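Local coordinates for protein APL1 (Anopheles gambiae, PDB 3O6N) that probably forms, through its leucine-rich repeat domain, a heterodimeric complex with the related protein LRIM1 that regulates complement-like immunity in the mosquito, at residues D20-T32 and Q47-P61. Residues are numbered along the deposited sequence; the frame is centred on the assembly and turned at random.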
loop_
_atom_site.group_PDB
_atom_site.type_symbol
_atom_site.label_atom_id
_atom_site.label_comp_id
_atom_site.label_asym_id
_atom_site.label_seq_id
_atom_site.Cartn_x
_atom_site.Cartn_y
_atom_site.Cartn_z
ATOM N N ASP A 20 8.589 31.264 -0.985
ATOM C CA ASP A 20 9.047 32.632 -1.211
ATOM C C ASP A 20 10.461 32.731 -1.795
ATOM O O ASP A 20 11.009 33.826 -1.906
ATOM C CB ASP A 20 8.926 33.480 0.063
ATOM C CG ASP A 20 9.388 32.748 1.308
ATOM O OD1 ASP A 20 10.107 31.732 1.185
ATOM O OD2 ASP A 20 9.033 33.202 2.417
ATOM N N CYS A 21 11.047 31.596 -2.166
ATOM C CA CYS A 21 12.343 31.599 -2.844
ATOM C C CYS A 21 12.464 30.493 -3.878
ATOM O O CYS A 21 12.571 29.317 -3.534
ATOM C CB CYS A 21 13.512 31.494 -1.858
ATOM S SG CYS A 21 15.142 31.370 -2.686
ATOM N N VAL A 22 12.467 30.881 -5.148
ATOM C CA VAL A 22 12.689 29.934 -6.229
ATOM C C VAL A 22 14.009 30.221 -6.943
ATOM O O VAL A 22 14.187 31.286 -7.538
ATOM C CB VAL A 22 11.536 29.974 -7.253
ATOM C CG1 VAL A 22 11.768 28.946 -8.352
ATOM C CG2 VAL A 22 10.204 29.736 -6.559
ATOM N N PHE A 23 14.937 29.271 -6.859
ATOM C CA PHE A 23 16.200 29.365 -7.582
ATOM C C PHE A 23 15.998 28.852 -8.998
ATOM O O PHE A 23 15.269 27.882 -9.216
ATOM C CB PHE A 23 17.290 28.537 -6.896
ATOM C CG PHE A 23 17.706 29.061 -5.549
ATOM C CD1 PHE A 23 18.507 30.185 -5.446
ATOM C CD2 PHE A 23 17.318 28.410 -4.388
ATOM C CE1 PHE A 23 18.897 30.664 -4.212
ATOM C CE2 PHE A 23 17.706 28.883 -3.149
ATOM C CZ PHE A 23 18.500 30.011 -3.059
ATOM N N TYR A 24 16.647 29.504 -9.956
ATOM C CA TYR A 24 16.565 29.099 -11.354
ATOM C C TYR A 24 17.944 28.794 -11.930
ATOM O O TYR A 24 18.910 29.515 -11.672
ATOM C CB TYR A 24 15.897 30.193 -12.194
ATOM C CG TYR A 24 14.400 30.043 -12.334
ATOM C CD1 TYR A 24 13.854 29.254 -13.337
ATOM C CD2 TYR A 24 13.532 30.700 -11.470
ATOM C CE1 TYR A 24 12.485 29.115 -13.474
ATOM C CE2 TYR A 24 12.160 30.568 -11.599
ATOM C CZ TYR A 24 11.643 29.774 -12.603
ATOM O OH TYR A 24 10.280 29.637 -12.739
ATOM N N ASP A 25 18.024 27.714 -12.700
ATOM C CA ASP A 25 19.216 27.404 -13.481
ATOM C C ASP A 25 20.473 27.205 -12.640
ATOM O O ASP A 25 21.560 27.637 -13.026
ATOM C CB ASP A 25 19.451 28.493 -14.529
ATOM C CG ASP A 25 18.257 28.684 -15.439
ATOM O OD1 ASP A 25 17.803 27.687 -16.036
ATOM O OD2 ASP A 25 17.759 29.825 -15.542
ATOM N N VAL A 26 20.322 26.553 -11.492
ATOM C CA VAL A 26 21.471 26.188 -10.679
ATOM C C VAL A 26 22.066 24.914 -11.253
ATOM O O VAL A 26 21.357 23.927 -11.445
ATOM C CB VAL A 26 21.076 25.927 -9.223
ATOM C CG1 VAL A 26 22.285 25.464 -8.425
ATOM C CG2 VAL A 26 20.456 27.166 -8.606
ATOM N N HIS A 27 23.362 24.934 -11.539
ATOM C CA HIS A 27 24.016 23.752 -12.085
ATOM C C HIS A 27 25.333 23.454 -11.389
ATOM O O HIS A 27 26.355 24.093 -11.646
ATOM C CB HIS A 27 24.188 23.881 -13.599
ATOM C CG HIS A 27 22.888 23.940 -14.337
ATOM N ND1 HIS A 27 22.039 22.859 -14.433
ATOM C CD2 HIS A 27 22.277 24.957 -14.989
ATOM C CE1 HIS A 27 20.968 23.204 -15.125
ATOM N NE2 HIS A 27 21.087 24.472 -15.474
ATOM N N ILE A 28 25.281 22.483 -10.482
ATOM C CA ILE A 28 26.445 22.058 -9.723
ATOM C C ILE A 28 26.678 20.589 -10.013
ATOM O O ILE A 28 25.768 19.774 -9.859
ATOM C CB ILE A 28 26.202 22.209 -8.209
ATOM C CG1 ILE A 28 25.877 23.661 -7.855
ATOM C CG2 ILE A 28 27.403 21.706 -7.414
ATOM C CD1 ILE A 28 25.484 23.854 -6.406
ATOM N N ASP A 29 27.881 20.243 -10.451
ATOM C CA ASP A 29 28.230 18.835 -10.583
ATOM C C ASP A 29 29.195 18.437 -9.471
ATOM O O ASP A 29 29.476 19.231 -8.572
ATOM C CB ASP A 29 28.804 18.518 -11.968
ATOM C CG ASP A 29 29.943 19.433 -12.355
ATOM O OD1 ASP A 29 31.070 19.217 -11.864
ATOM O OD2 ASP A 29 29.713 20.360 -13.160
ATOM N N MET A 30 29.685 17.204 -9.525
ATOM C CA MET A 30 30.587 16.703 -8.497
ATOM C C MET A 30 31.868 17.534 -8.448
ATOM O O MET A 30 32.398 17.815 -7.372
ATOM C CB MET A 30 30.917 15.233 -8.759
ATOM C CG MET A 30 29.705 14.387 -9.124
ATOM S SD MET A 30 28.601 14.070 -7.733
ATOM C CE MET A 30 29.200 12.473 -7.184
ATOM N N GLN A 31 32.350 17.933 -9.621
ATOM C CA GLN A 31 33.600 18.680 -9.737
ATOM C C GLN A 31 33.497 20.093 -9.166
ATOM O O GLN A 31 34.408 20.560 -8.481
ATOM C CB GLN A 31 34.043 18.750 -11.202
ATOM C CG GLN A 31 34.209 17.395 -11.874
ATOM C CD GLN A 31 34.585 17.514 -13.339
ATOM O OE1 GLN A 31 34.658 18.614 -13.886
ATOM N NE2 GLN A 31 34.825 16.377 -13.982
ATOM N N THR A 32 32.386 20.764 -9.456
ATOM C CA THR A 32 32.192 22.163 -9.077
ATOM C C THR A 32 32.736 22.488 -7.691
ATOM O O THR A 32 32.447 21.788 -6.721
ATOM C CB THR A 32 30.702 22.550 -9.105
ATOM O OG1 THR A 32 30.081 22.008 -10.275
ATOM C CG2 THR A 32 30.547 24.063 -9.100
ATOM N N GLN A 47 14.016 33.841 3.552
ATOM C CA GLN A 47 12.960 33.056 2.922
ATOM C C GLN A 47 12.730 31.732 3.652
ATOM O O GLN A 47 13.674 31.089 4.117
ATOM C CB GLN A 47 13.264 32.821 1.439
ATOM C CG GLN A 47 13.135 34.067 0.563
ATOM C CD GLN A 47 14.366 34.959 0.599
ATOM O OE1 GLN A 47 15.453 34.529 0.986
ATOM N NE2 GLN A 47 14.198 36.211 0.191
ATOM N N LYS A 48 11.467 31.330 3.746
ATOM C CA LYS A 48 11.090 30.141 4.501
ATOM C C LYS A 48 10.747 28.957 3.600
ATOM O O LYS A 48 10.799 27.807 4.032
ATOM C CB LYS A 48 9.905 30.453 5.418
ATOM C CG LYS A 48 10.188 31.524 6.460
ATOM C CD LYS A 48 8.974 31.751 7.346
ATOM C CE LYS A 48 9.301 32.669 8.511
ATOM N NZ LYS A 48 8.152 32.790 9.451
ATOM N N ILE A 49 10.390 29.245 2.354
ATOM C CA ILE A 49 10.009 28.201 1.407
ATOM C C ILE A 49 10.970 28.206 0.228
ATOM O O ILE A 49 11.060 29.188 -0.508
ATOM C CB ILE A 49 8.569 28.395 0.891
ATOM C CG1 ILE A 49 7.670 28.977 1.987
ATOM C CG2 ILE A 49 8.010 27.084 0.364
ATOM C CD1 ILE A 49 7.528 28.099 3.204
ATOM N N VAL A 50 11.698 27.111 0.052
ATOM C CA VAL A 50 12.748 27.070 -0.955
ATOM C C VAL A 50 12.546 25.944 -1.955
ATOM O O VAL A 50 12.413 24.781 -1.576
ATOM C CB VAL A 50 14.138 26.911 -0.311
ATOM C CG1 VAL A 50 15.194 26.669 -1.381
ATOM C CG2 VAL A 50 14.474 28.136 0.520
ATOM N N THR A 51 12.524 26.297 -3.233
ATOM C CA THR A 51 12.459 25.298 -4.286
ATOM C C THR A 51 13.362 25.681 -5.453
ATOM O O THR A 51 13.839 26.811 -5.537
ATOM C CB THR A 51 11.018 25.091 -4.796
ATOM O OG1 THR A 51 10.951 23.861 -5.523
ATOM C CG2 THR A 51 10.607 26.232 -5.703
ATOM N N PHE A 52 13.595 24.724 -6.343
ATOM C CA PHE A 52 14.469 24.927 -7.487
ATOM C C PHE A 52 13.722 24.651 -8.782
ATOM O O PHE A 52 12.845 23.788 -8.829
ATOM C CB PHE A 52 15.680 24.000 -7.394
ATOM C CG PHE A 52 16.617 24.343 -6.275
ATOM C CD1 PHE A 52 17.841 24.935 -6.537
ATOM C CD2 PHE A 52 16.269 24.088 -4.959
ATOM C CE1 PHE A 52 18.706 25.257 -5.508
ATOM C CE2 PHE A 52 17.130 24.411 -3.926
ATOM C CZ PHE A 52 18.349 24.996 -4.202
ATOM N N LYS A 53 14.070 25.389 -9.830
ATOM C CA LYS A 53 13.505 25.147 -11.153
ATOM C C LYS A 53 14.617 25.054 -12.190
ATOM O O LYS A 53 15.567 25.834 -12.164
ATOM C CB LYS A 53 12.510 26.247 -11.528
ATOM C CG LYS A 53 11.221 26.213 -10.722
ATOM C CD LYS A 53 10.523 24.872 -10.875
ATOM C CE LYS A 53 9.252 24.807 -10.044
ATOM N NZ LYS A 53 8.598 23.470 -10.134
ATOM N N ASN A 54 14.499 24.086 -13.093
ATOM C CA ASN A 54 15.490 23.895 -14.141
ATOM C C ASN A 54 16.901 23.849 -13.558
ATOM O O ASN A 54 17.823 24.479 -14.079
ATOM C CB ASN A 54 15.377 25.011 -15.181
ATOM C CG ASN A 54 15.509 24.500 -16.601
ATOM O OD1 ASN A 54 16.342 23.642 -16.890
ATOM N ND2 ASN A 54 14.678 25.022 -17.495
ATOM N N SER A 55 17.062 23.099 -12.471
ATOM C CA SER A 55 18.336 23.050 -11.759
ATOM C C SER A 55 18.852 21.628 -11.567
ATOM O O SER A 55 18.081 20.664 -11.567
ATOM C CB SER A 55 18.211 23.733 -10.397
ATOM O OG SER A 55 17.837 25.093 -10.534
ATOM N N THR A 56 20.167 21.514 -11.403
ATOM C CA THR A 56 20.812 20.256 -11.051
ATOM C C THR A 56 21.893 20.500 -9.998
ATOM O O THR A 56 22.699 21.425 -10.119
ATOM C CB THR A 56 21.451 19.573 -12.275
ATOM O OG1 THR A 56 22.539 20.370 -12.760
ATOM C CG2 THR A 56 20.428 19.393 -13.386
ATOM N N MET A 57 21.895 19.676 -8.958
ATOM C CA MET A 57 22.935 19.724 -7.941
ATOM C C MET A 57 23.379 18.306 -7.627
ATOM O O MET A 57 22.831 17.662 -6.733
ATOM C CB MET A 57 22.427 20.407 -6.669
ATOM C CG MET A 57 22.121 21.890 -6.826
ATOM S SD MET A 57 21.914 22.713 -5.235
ATOM C CE MET A 57 20.378 21.998 -4.660
ATOM N N ARG A 58 24.367 17.819 -8.368
ATOM C CA ARG A 58 24.786 16.427 -8.238
ATOM C C ARG A 58 25.360 16.140 -6.849
ATOM O O ARG A 58 25.289 15.014 -6.354
ATOM C CB ARG A 58 25.748 16.048 -9.367
ATOM C CG ARG A 58 25.202 16.449 -10.736
ATOM C CD ARG A 58 25.749 15.613 -11.883
ATOM N NE ARG A 58 25.329 16.146 -13.180
ATOM C CZ ARG A 58 24.197 15.822 -13.803
ATOM N NH1 ARG A 58 23.352 14.956 -13.259
ATOM N NH2 ARG A 58 23.907 16.367 -14.978
ATOM N N LYS A 59 25.913 17.172 -6.221
ATOM C CA LYS A 59 26.237 17.112 -4.800
ATOM C C LYS A 59 25.576 18.294 -4.103
ATOM O O LYS A 59 25.738 19.437 -4.524
ATOM C CB LYS A 59 27.752 17.137 -4.573
ATOM C CG LYS A 59 28.144 17.218 -3.106
ATOM C CD LYS A 59 29.647 17.060 -2.907
ATOM C CE LYS A 59 30.006 17.089 -1.425
ATOM N NZ LYS A 59 31.443 16.784 -1.182
ATOM N N LEU A 60 24.813 18.015 -3.053
ATOM C CA LEU A 60 24.173 19.073 -2.281
ATOM C C LEU A 60 25.206 19.765 -1.392
ATOM O O LEU A 60 25.773 19.139 -0.499
ATOM C CB LEU A 60 23.045 18.498 -1.425
ATOM C CG LEU A 60 22.211 19.514 -0.642
ATOM C CD1 LEU A 60 21.392 20.390 -1.590
ATOM C CD2 LEU A 60 21.313 18.808 0.356
ATOM N N PRO A 61 25.451 21.063 -1.635
ATOM C CA PRO A 61 26.500 21.810 -0.929
ATOM C C PRO A 61 26.036 22.384 0.405
ATOM O O PRO A 61 24.855 22.669 0.578
ATOM C CB PRO A 61 26.808 22.957 -1.895
ATOM C CG PRO A 61 25.489 23.225 -2.563
ATOM C CD PRO A 61 24.780 21.884 -2.660
HETATM O O HOH W 1 11.504 36.502 -1.111
#
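Ser55 OG works in two directions at the bend between the paired strands: it takes the backbone N-H of Val26 at 3.0 Å and gives its own hydrogen to Lys53 O, approaching from above that carbonyl's plane. Lys53 O also receives the N-H of Asp25, so one hydroxyl and one carbonyl hold the two segments together where they turn. Before the bend 21-24 runs parallel to 49-53, and beyond it 27-28 pairs with 56-57, a worked example of how successive coils of a leucine-rich repeat solenoid stack.

Where the pairing begins, the side chain of Asp20 takes two backbone N-H groups of 47-61. Its OD1, met on the syn side, accepts Ile49 N at 2.8 Å, nearly straight at 165°, with weaker bonds from Lys48 N to both carboxylate oxygens.

On the buried side of the strands, with Cys21 and Val50, Phe23 and Phe52 form an offset stack, centroids 5.0 Å apart and planes at 30°. Met57 CE lies over the opposite face of Phe52, while Phe37 and Phe68 meet Phe23 edge-to-face; Ile28 CD1 packs against Met57 CG and Pro61 CG. On the other side, where Tyr24, Lys53 and His27 are exposed, Lys53 CB sits over a face of Tyr24, and His27, with CG beside its own backbone N (chi1 -64°), directs ND1 in the ring plane to Thr56 OG1 at 3.0 Å.

Backbone bonds thus set the register, aromatic and aliphatic side chains pack the interior, and Cys21, disulfide-bonded to Cys12, ties the coil of strand 21-24, at the end of the array, to the N-terminal segment.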